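D-alanyl-lipoteichoic acid synthetase (PDB 3BMA) probably takes part in the D-alanylation of lipoteichoic acid during cell wall biogenesis, as a DltD-family protein related to the SGNH hydrolases. Local coordinates at residues C[56-61]-C[356-361]; C[268-273]-C[315-320]. The protein carries 1 engineered substitution. All coordinates share one frame; numbering follows the deposited sequence. Where two conformers were deposited one is given.

Contact 1: residues C[56-61]-C[356-361]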
loop_
_atom_site.group_PDB
_atom_site.type_symbol
_atom_site.label_atom_id
_atom_site.label_comp_id
_atom_site.label_asym_id
_atom_site.label_seq_id
_atom_site.Cartn_x
_atom_site.Cartn_y
_atom_site.Cartn_z
ATOM N N ASP C 56 5.712 -30.073 -42.455
ATOM C CA ASP C 56 6.211 -30.922 -43.540
ATOM C C ASP C 56 7.715 -30.707 -43.727
ATOM O O ASP C 56 8.364 -30.099 -42.875
ATOM C CB ASP C 56 5.416 -30.726 -44.848
ATOM C CG ASP C 56 5.369 -29.275 -45.313
ATOM O OD1 ASP C 56 4.265 -28.694 -45.321
ATOM O OD2 ASP C 56 6.422 -28.716 -45.685
ATOM N N GLY C 57 8.259 -31.198 -44.839
ATOM C CA GLY C 57 9.694 -31.104 -45.117
ATOM C C GLY C 57 10.186 -29.708 -45.446
ATOM O O GLY C 57 11.375 -29.416 -45.311
ATOM N N ALA C 58 9.267 -28.843 -45.867
ATOM C CA ALA C 58 9.601 -27.477 -46.250
ATOM C C ALA C 58 9.214 -26.427 -45.201
ATOM O O ALA C 58 9.460 -25.237 -45.396
ATOM C CB ALA C 58 8.976 -27.149 -47.591
ATOM N N HIS C 59 8.616 -26.883 -44.099
ATOM C CA HIS C 59 8.238 -26.040 -42.955
ATOM C C HIS C 59 9.447 -25.252 -42.432
ATOM O O HIS C 59 10.535 -25.823 -42.314
ATOM C CB HIS C 59 7.659 -26.929 -41.845
ATOM C CG HIS C 59 6.897 -26.182 -40.794
ATOM N ND1 HIS C 59 7.513 -25.537 -39.744
ATOM C CD2 HIS C 59 5.567 -25.988 -40.624
ATOM C CE1 HIS C 59 6.597 -24.968 -38.981
ATOM N NE2 HIS C 59 5.408 -25.232 -39.490
ATOM N N PRO C 60 9.270 -23.940 -42.142
ATOM C CA PRO C 60 10.358 -23.044 -41.700
ATOM C C PRO C 60 11.171 -23.526 -40.492
ATOM O O PRO C 60 12.360 -23.211 -40.389
ATOM C CB PRO C 60 9.629 -21.734 -41.362
ATOM C CG PRO C 60 8.178 -22.081 -41.305
ATOM C CD PRO C 60 7.997 -23.208 -42.253
ATOM N N ALA C 61 10.532 -24.276 -39.598
ATOM C CA ALA C 61 11.203 -24.860 -38.441
ATOM C C ALA C 61 12.134 -26.008 -38.837
ATOM O O ALA C 61 13.176 -26.209 -38.215
ATOM C CB ALA C 61 10.179 -25.336 -37.435
ATOM N N GLY C 356 4.156 -24.218 -50.889
ATOM C CA GLY C 356 3.862 -22.868 -50.402
ATOM C C GLY C 356 4.817 -22.393 -49.321
ATOM O O GLY C 356 5.026 -21.193 -49.159
ATOM N N TRP C 357 5.393 -23.340 -48.582
ATOM C CA TRP C 357 6.440 -23.044 -47.610
ATOM C C TRP C 357 7.750 -22.635 -48.276
ATOM O O TRP C 357 8.540 -21.881 -47.699
ATOM C CB TRP C 357 6.704 -24.247 -46.706
ATOM C CG TRP C 357 5.749 -24.447 -45.542
ATOM C CD1 TRP C 357 5.217 -25.635 -45.133
ATOM C CD2 TRP C 357 5.239 -23.450 -44.633
ATOM N NE1 TRP C 357 4.408 -25.446 -44.041
ATOM C CE2 TRP C 357 4.401 -24.117 -43.713
ATOM C CE3 TRP C 357 5.404 -22.062 -44.510
ATOM C CZ2 TRP C 357 3.729 -23.446 -42.687
ATOM C CZ3 TRP C 357 4.735 -21.397 -43.487
ATOM C CH2 TRP C 357 3.910 -22.091 -42.590
ATOM N N LEU C 358 7.977 -23.149 -49.483
ATOM C CA LEU C 358 9.194 -22.863 -50.236
ATOM C C LEU C 358 9.178 -21.461 -50.822
ATOM O O LEU C 358 10.218 -20.798 -50.880
ATOM C CB LEU C 358 9.407 -23.907 -51.330
ATOM C CG LEU C 358 9.833 -25.293 -50.841
ATOM C CD1 LEU C 358 9.919 -26.242 -52.011
ATOM C CD2 LEU C 358 11.165 -25.238 -50.090
ATOM N N ALA C 359 7.995 -21.016 -51.242
ATOM C CA ALA C 359 7.785 -19.641 -51.686
ATOM C C ALA C 359 7.899 -18.684 -50.503
ATOM O O ALA C 359 8.462 -17.595 -50.633
ATOM C CB ALA C 359 6.426 -19.503 -52.352
ATOM N N PHE C 360 7.350 -19.114 -49.365
ATOM C CA PHE C 360 7.443 -18.427 -48.071
ATOM C C PHE C 360 8.913 -18.202 -47.707
ATOM O O PHE C 360 9.313 -17.074 -47.403
ATOM C CB PHE C 360 6.704 -19.268 -47.010
ATOM C CG PHE C 360 6.828 -18.768 -45.592
ATOM C CD1 PHE C 360 5.881 -17.898 -45.064
ATOM C CD2 PHE C 360 7.852 -19.226 -44.759
ATOM C CE1 PHE C 360 5.973 -17.459 -43.741
ATOM C CE2 PHE C 360 7.956 -18.781 -43.438
ATOM C CZ PHE C 360 7.011 -17.897 -42.930
ATOM N N ASP C 361 9.706 -19.273 -47.779
ATOM C CA ASP C 361 11.137 -19.231 -47.464
ATOM C C ASP C 361 11.944 -18.261 -48.337
ATOM O O ASP C 361 12.841 -17.583 -47.839
ATOM C CB ASP C 361 11.739 -20.635 -47.548
ATOM C CG ASP C 361 13.060 -20.747 -46.815
ATOM O OD1 ASP C 361 13.155 -20.259 -45.670
ATOM O OD2 ASP C 361 14.004 -21.334 -47.376
HETATM O O HOH W 1 9.470 -22.230 -45.115
#
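The indole of Trp357 is the flat group around which this contact is built, and one of its faces carries His59 CA and the ring carbon Pro60 CD. His59 CA sits over the five-membered ring, 3.9 Å from its centroid, while Pro60 CD stands 3.7 Å from the centroid of the six-membered ring; both are CH-pi contacts close to the ring normal. At the indole edge Asp56 OD1 comes within 3.2 Å of Trp357 CD1. That oxygen is not bonded to the indole N-H, where the angle is poor; its partners are the ammonium of Lys347 and the amide of Trp354. The His59 ring runs alongside the indole with its plane turned 66° from it, and stacks on Phe55. Trp357 CZ3 lies over the centre of one face of Phe360, whose CE2 also meets Pro60 CG at 3.9 Å.

Asp56 CG takes the crowded position between N and carbonyl carbon (chi1 55°), and OD2 uses its anti lone pair to accept from Ala58 N at 2.9 Å, an Asx turn. His59 then N-caps the next helix: its CG is anti to the backbone N (chi1 -164°), and ND1 accepts from Ala61 N at 3.3 Å. A single water donates to both Ala58 O and Trp357 O, tying the two backbones together. Ala58 CB touches Trp357 CB and Leu358 CD2, each at 3.8 Å. Asp361 forms a salt bridge with Arg69.

The buried contact thus sets the start of helix 60-66 against the first turns of helix 355-369. Phe46 of strand 43-47 touches both Pro60 and Phe360, and helix 222-235 packs on Ala58 and Leu358.

Contact 2: residues C[268-273]-C[315-320]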
loop_
_atom_site.group_PDB
_atom_site.type_symbol
_atom_site.label_atom_id
_atom_site.label_comp_id
_atom_site.label_asym_id
_atom_site.label_seq_id
_atom_site.Cartn_x
_atom_site.Cartn_y
_atom_site.Cartn_z
ATOM N N THR C 268 -17.824 -11.553 -47.412
ATOM C CA THR C 268 -16.964 -10.392 -47.653
ATOM C C THR C 268 -16.038 -10.104 -46.463
ATOM O O THR C 268 -16.454 -10.163 -45.305
ATOM C CB THR C 268 -17.777 -9.122 -48.057
ATOM O OG1 THR C 268 -16.887 -8.015 -48.231
ATOM C CG2 THR C 268 -18.832 -8.753 -47.012
ATOM N N TYR C 269 -14.778 -9.802 -46.755
ATOM C CA TYR C 269 -13.809 -9.517 -45.703
ATOM C C TYR C 269 -13.427 -8.045 -45.650
ATOM O O TYR C 269 -12.416 -7.676 -45.047
ATOM C CB TYR C 269 -12.554 -10.392 -45.847
ATOM C CG TYR C 269 -12.817 -11.881 -45.860
ATOM C CD1 TYR C 269 -12.185 -12.707 -46.789
ATOM C CD2 TYR C 269 -13.693 -12.467 -44.943
ATOM C CE1 TYR C 269 -12.418 -14.077 -46.807
ATOM C CE2 TYR C 269 -13.934 -13.835 -44.954
ATOM C CZ TYR C 269 -13.292 -14.630 -45.889
ATOM O OH TYR C 269 -13.522 -15.986 -45.904
ATOM N N LEU C 270 -14.235 -7.204 -46.286
ATOM C CA LEU C 270 -13.937 -5.784 -46.363
ATOM C C LEU C 270 -14.307 -5.060 -45.082
ATOM O O LEU C 270 -13.718 -4.029 -44.753
ATOM C CB LEU C 270 -14.641 -5.144 -47.561
ATOM C CG LEU C 270 -13.995 -5.328 -48.939
ATOM C CD1 LEU C 270 -14.985 -4.996 -50.047
ATOM C CD2 LEU C 270 -12.725 -4.491 -49.071
ATOM N N LYS C 271 -15.283 -5.607 -44.364
ATOM C CA LYS C 271 -15.773 -4.995 -43.135
ATOM C C LYS C 271 -15.427 -5.882 -41.951
ATOM O O LYS C 271 -15.844 -7.039 -41.901
ATOM C CB LYS C 271 -17.283 -4.757 -43.214
ATOM C CG LYS C 271 -17.712 -3.761 -44.290
ATOM C CD LYS C 271 -19.226 -3.603 -44.308
ATOM C CE LYS C 271 -19.653 -2.358 -45.065
ATOM N NZ LYS C 271 -21.097 -2.065 -44.878
ATOM N N SER C 272 -14.650 -5.338 -41.013
ATOM C CA SER C 272 -14.158 -6.105 -39.867
ATOM C C SER C 272 -13.621 -5.231 -38.737
ATOM O O SER C 272 -13.006 -4.194 -38.999
ATOM C CB SER C 272 -13.040 -7.051 -40.303
ATOM O OG SER C 272 -12.873 -8.085 -39.349
ATOM N N PRO C 273 -13.845 -5.658 -37.472
ATOM C CA PRO C 273 -13.128 -5.074 -36.328
ATOM C C PRO C 273 -11.641 -5.467 -36.288
ATOM O O PRO C 273 -10.854 -4.820 -35.596
ATOM C CB PRO C 273 -13.879 -5.646 -35.118
ATOM C CG PRO C 273 -14.474 -6.914 -35.607
ATOM C CD PRO C 273 -14.823 -6.678 -37.042
ATOM N N GLN C 315 -9.129 -9.900 -53.368
ATOM C CA GLN C 315 -8.014 -9.015 -53.700
ATOM C C GLN C 315 -8.291 -7.577 -53.269
ATOM O O GLN C 315 -7.361 -6.804 -53.053
ATOM C CB GLN C 315 -7.669 -9.083 -55.191
ATOM C CG GLN C 315 -7.269 -10.477 -55.697
ATOM C CD GLN C 315 -6.048 -11.071 -54.993
ATOM O OE1 GLN C 315 -5.095 -10.362 -54.654
ATOM N NE2 GLN C 315 -6.071 -12.388 -54.789
ATOM N N GLN C 316 -9.570 -7.234 -53.138
ATOM C CA GLN C 316 -9.983 -5.912 -52.671
ATOM C C GLN C 316 -9.728 -5.730 -51.170
ATOM O O GLN C 316 -9.498 -4.607 -50.712
ATOM C CB GLN C 316 -11.456 -5.670 -53.000
ATOM C CG GLN C 316 -11.860 -4.211 -53.116
ATOM C CD GLN C 316 -13.346 -4.034 -53.374
ATOM O OE1 GLN C 316 -13.953 -3.063 -52.912
ATOM N NE2 GLN C 316 -13.941 -4.973 -54.110
ATOM N N THR C 317 -9.776 -6.832 -50.413
ATOM C CA THR C 317 -9.467 -6.832 -48.980
ATOM C C THR C 317 -7.962 -6.831 -48.735
ATOM O O THR C 317 -7.480 -6.235 -47.774
ATOM C CB THR C 317 -10.070 -8.054 -48.269
ATOM O OG1 THR C 317 -9.454 -9.250 -48.762
ATOM C CG2 THR C 317 -11.546 -8.124 -48.524
ATOM N N VAL C 318 -7.232 -7.525 -49.613
ATOM C CA VAL C 318 -5.762 -7.528 -49.590
ATOM C C VAL C 318 -5.237 -6.113 -49.864
ATOM O O VAL C 318 -4.320 -5.646 -49.192
ATOM C CB VAL C 318 -5.162 -8.555 -50.591
ATOM C CG1 VAL C 318 -3.663 -8.330 -50.797
ATOM C CG2 VAL C 318 -5.407 -9.976 -50.103
ATOM N N GLN C 319 -5.854 -5.430 -50.830
ATOM C CA GLN C 319 -5.566 -4.023 -51.118
ATOM C C GLN C 319 -5.852 -3.121 -49.917
ATOM O O GLN C 319 -5.137 -2.143 -49.690
ATOM C CB GLN C 319 -6.373 -3.549 -52.330
ATOM C CG GLN C 319 -5.808 -3.974 -53.681
ATOM C CD GLN C 319 -6.832 -3.871 -54.806
ATOM O OE1 GLN C 319 -7.441 -2.819 -55.016
ATOM N NE2 GLN C 319 -7.022 -4.968 -55.537
ATOM N N LYS C 320 -6.889 -3.458 -49.151
ATOM C CA LYS C 320 -7.248 -2.710 -47.944
ATOM C C LYS C 320 -6.236 -2.947 -46.821
ATOM O O LYS C 320 -5.907 -2.020 -46.063
ATOM C CB LYS C 320 -8.662 -3.073 -47.478
ATOM C CG LYS C 320 -9.263 -2.051 -46.534
ATOM C CD LYS C 320 -10.636 -2.435 -46.039
ATOM C CE LYS C 320 -10.942 -1.674 -44.760
ATOM N NZ LYS C 320 -12.359 -1.777 -44.334
#
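Van der Waals packing centres on Leu270 and the methyl group of Thr317. Leu270 CG is anti to its carbonyl carbon (chi1 -80°), and the branched end of the side chain reaches the helix: CG lies 3.7 Å from Thr317 CG2, and CD2 meets a carbonyl oxygen, Gln316 O, at 3.6 Å. The extended Gln316 side chain crosses Leu270 at about a right angle. The same Thr317 methyl, CG2, also lies 3.4 Å from Tyr269 C and 3.7 Å from Tyr269 CB. Thr317 OG1 bonds to Tyr314 O within its own helix.

The polar link is one hydrogen bond. Lys320, stretched out from CG to its tip, brings NZ to 2.7 Å from Leu270 O, nearly along the C=O axis (173°). Carbonyls of Trp388 and Tyr391 also accept from this ammonium, and the rings of Tyr275 and Trp388 add cation-pi contacts.

The chemistry is that of a buried lysine whose charge is met by three backbone carbonyls and two aromatic rings, a setting that would be expected to stabilise the protonated form while joining loop 268-273, helix 311-326 and the chain near 388-391.

Contact 2 is nested along the chain inside the long loop that contact 1 closes: 56-61 comes first, then 268-273 and 315-320, and finally 356-361. The centres of the two contacts are 26 Å apart and their nearest atoms about 15 Å, so they do not touch and share no helix. Contact 1 brings helices 60-66 and 355-369 together beside strand 43-47; contact 2 sets the loop before helix 274-287 against helix 311-326. Strand 291-296, which lies in the chain between the segments of contact 2, shares one five-stranded parallel sheet with strand 43-47. Contact 1 joins early and late parts of the DltD family region, contact 2 two later parts, consistent with a single compact alpha/beta unit.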